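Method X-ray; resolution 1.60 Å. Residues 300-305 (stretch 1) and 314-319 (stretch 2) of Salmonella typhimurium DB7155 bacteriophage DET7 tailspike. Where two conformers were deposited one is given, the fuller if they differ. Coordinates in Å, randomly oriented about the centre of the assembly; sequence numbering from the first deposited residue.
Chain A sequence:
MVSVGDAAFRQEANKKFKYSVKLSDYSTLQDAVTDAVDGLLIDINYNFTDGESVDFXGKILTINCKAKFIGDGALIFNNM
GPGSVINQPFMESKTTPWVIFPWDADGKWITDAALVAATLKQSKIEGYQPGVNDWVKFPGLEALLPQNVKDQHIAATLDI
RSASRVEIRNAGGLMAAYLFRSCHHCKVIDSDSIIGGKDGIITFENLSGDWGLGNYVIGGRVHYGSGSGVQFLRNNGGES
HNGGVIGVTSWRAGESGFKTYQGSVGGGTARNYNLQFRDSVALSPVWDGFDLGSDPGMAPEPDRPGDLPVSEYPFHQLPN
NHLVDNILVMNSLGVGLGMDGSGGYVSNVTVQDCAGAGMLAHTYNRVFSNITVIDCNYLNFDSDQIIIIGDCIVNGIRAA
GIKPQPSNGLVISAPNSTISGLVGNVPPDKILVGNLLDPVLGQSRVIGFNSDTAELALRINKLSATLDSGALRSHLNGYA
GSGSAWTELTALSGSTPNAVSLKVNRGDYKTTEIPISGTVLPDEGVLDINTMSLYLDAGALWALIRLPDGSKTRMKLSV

Stretch 1 300-305: PEPDRP
Stretch 2 314-319: PFHQLP

The most unusual feature is the guanidinium of Arg-304, sandwiched between two hydrophobic side chains: Leu-318 CD2 lies over one face, 3.5 Å from Arg-304 CZ, and Phe-315 CE1 lies over the opposite face. Neither stretch forms a regular helix or strand, and the nearest CA atoms, those of Asp-303 and Phe-315, remain 8.7 Å apart, so side-chain reach must close the gap. Arg-304 (phi/psi -130/87) points toward stretch 2; chi1 is m (-60°), chi2 and chi3 are t (-165°, -173°), and chi4 of 91° swings the guanidinium out of the extended line. At the guanidinium edge, Arg-304 NH2 donates a weak hydrogen bond to Pro-314 O (3.0 Å, N-H...O angle 130°). Pro-314 O also accepts a hydrogen bond from Gln-317 N at 2.9 Å, closing a type II beta turn from Pro-314 to Gln-317 in which Phe-315 (-57/135) and His-316 (80/8) occupy the central positions. Leu-318 (-64/144; chi -71°, 167°) directs its CB toward stretch 1, and its branched, apolar end suits the flat face of the buried guanidinium, whose N-H groups point out along the plane. Phe-315 leaves its backbone sideways, but with chi1 -72° and chi2 -50° its ring reaches the backbone of stretch 1: Phe-315 CZ is 3.2 Å from Glu-301 O and 3.7 Å from Pro-302 C, while Asp-303 N approaches the ring edge. Pro-302 and Asp-303 point their CB atoms away. Together the stretches bury 300 Å², with Arg-304 and Phe-315 contributing most.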

# COMPACT_ATOMS: atom_id res chain seq x y z
N PRO A 300 -2.57 -37.48 1.12
CA PRO A 300 -2.17 -38.87 1.17
C PRO A 300 -2.02 -39.49 2.56
O PRO A 300 -1.61 -40.66 2.62
CB PRO A 300 -0.81 -38.85 0.49
CG PRO A 300 -0.24 -37.55 0.94
CD PRO A 300 -1.42 -36.58 0.89
N GLU A 301 -2.26 -38.75 3.65
CA GLU A 301 -2.30 -39.36 4.99
C GLU A 301 -3.45 -38.74 5.76
O GLU A 301 -3.85 -37.63 5.47
CB GLU A 301 -0.98 -39.18 5.79
CG GLU A 301 -0.21 -37.96 5.40
CD GLU A 301 1.09 -37.70 6.15
OE1 GLU A 301 1.66 -38.57 6.87
OE2 GLU A 301 1.54 -36.54 6.01
N PRO A 302 -4.00 -39.48 6.71
CA PRO A 302 -5.21 -39.05 7.43
C PRO A 302 -4.98 -38.16 8.64
O PRO A 302 -5.96 -37.64 9.20
CB PRO A 302 -5.82 -40.38 7.88
CG PRO A 302 -4.66 -41.24 8.15
CD PRO A 302 -3.60 -40.85 7.12
N ASP A 303 -3.72 -37.96 9.02
CA ASP A 303 -3.38 -37.19 10.20
C ASP A 303 -2.16 -36.31 9.89
O ASP A 303 -1.75 -36.25 8.73
CB ASP A 303 -2.94 -38.27 11.22
CG ASP A 303 -1.69 -39.18 10.73
OD1 ASP A 303 -1.47 -39.53 9.52
OD2 ASP A 303 -0.92 -39.61 11.61
N ARG A 304 -1.57 -35.69 10.92
CA ARG A 304 -0.40 -34.85 10.78
C ARG A 304 0.65 -35.24 11.79
O ARG A 304 0.74 -34.64 12.85
CB ARG A 304 -0.79 -33.40 11.08
CG ARG A 304 -1.85 -32.82 10.15
CD ARG A 304 -1.91 -31.29 10.27
NE ARG A 304 -3.00 -30.68 9.53
CZ ARG A 304 -4.22 -30.45 10.05
NH1 ARG A 304 -4.49 -30.85 11.27
NH2 ARG A 304 -5.16 -29.83 9.36
N PRO A 305 1.49 -36.20 11.44
CA PRO A 305 2.55 -36.58 12.38
C PRO A 305 3.45 -35.37 12.69
O PRO A 305 3.95 -34.74 11.78
CB PRO A 305 3.34 -37.67 11.66
CG PRO A 305 2.55 -38.05 10.46
CD PRO A 305 1.45 -37.02 10.21
N PRO A 314 -9.45 -29.63 11.09
CA PRO A 314 -9.55 -30.35 9.82
C PRO A 314 -8.53 -29.89 8.76
O PRO A 314 -7.96 -28.79 8.86
CB PRO A 314 -10.96 -30.05 9.33
CG PRO A 314 -11.71 -29.63 10.54
CD PRO A 314 -10.73 -28.99 11.43
N PHE A 315 -8.31 -30.72 7.77
CA PHE A 315 -7.41 -30.37 6.70
C PHE A 315 -7.88 -29.04 6.05
O PHE A 315 -9.09 -28.80 5.87
CB PHE A 315 -7.27 -31.46 5.63
CG PHE A 315 -6.48 -32.66 6.09
CD1 PHE A 315 -5.24 -32.52 6.70
CD2 PHE A 315 -6.95 -33.94 5.86
CE1 PHE A 315 -4.49 -33.62 7.09
CE2 PHE A 315 -6.18 -35.09 6.27
CZ PHE A 315 -4.98 -34.93 6.86
N HIS A 316 -6.90 -28.17 5.82
CA HIS A 316 -7.08 -26.85 5.25
C HIS A 316 -7.58 -25.81 6.28
O HIS A 316 -7.92 -24.70 5.91
CB HIS A 316 -7.92 -26.86 3.97
CG HIS A 316 -7.33 -27.70 2.88
ND1 HIS A 316 -6.07 -27.48 2.36
CD2 HIS A 316 -7.83 -28.78 2.24
CE1 HIS A 316 -5.83 -28.39 1.42
NE2 HIS A 316 -6.89 -29.19 1.33
N GLN A 317 -7.63 -26.20 7.56
CA GLN A 317 -8.12 -25.30 8.63
C GLN A 317 -7.05 -24.98 9.71
O GLN A 317 -7.41 -24.52 10.79
CB GLN A 317 -9.42 -25.85 9.25
CG GLN A 317 -10.48 -26.03 8.19
CD GLN A 317 -11.87 -26.21 8.75
OE1 GLN A 317 -12.16 -25.78 9.86
NE2 GLN A 317 -12.73 -26.86 7.97
N LEU A 318 -5.77 -25.22 9.46
CA LEU A 318 -4.75 -24.87 10.45
C LEU A 318 -4.67 -23.37 10.69
O LEU A 318 -4.84 -22.59 9.75
CB LEU A 318 -3.38 -25.40 10.07
CG LEU A 318 -3.20 -26.93 10.19
CD1 LEU A 318 -1.89 -27.30 9.47
CD2 LEU A 318 -3.23 -27.44 11.60
N PRO A 319 -4.41 -22.98 11.94
CA PRO A 319 -4.19 -21.54 12.27
C PRO A 319 -2.78 -21.07 11.93
O PRO A 319 -1.96 -20.77 12.80
CB PRO A 319 -4.47 -21.51 13.76
CG PRO A 319 -3.94 -22.78 14.22
CD PRO A 319 -4.31 -23.80 13.16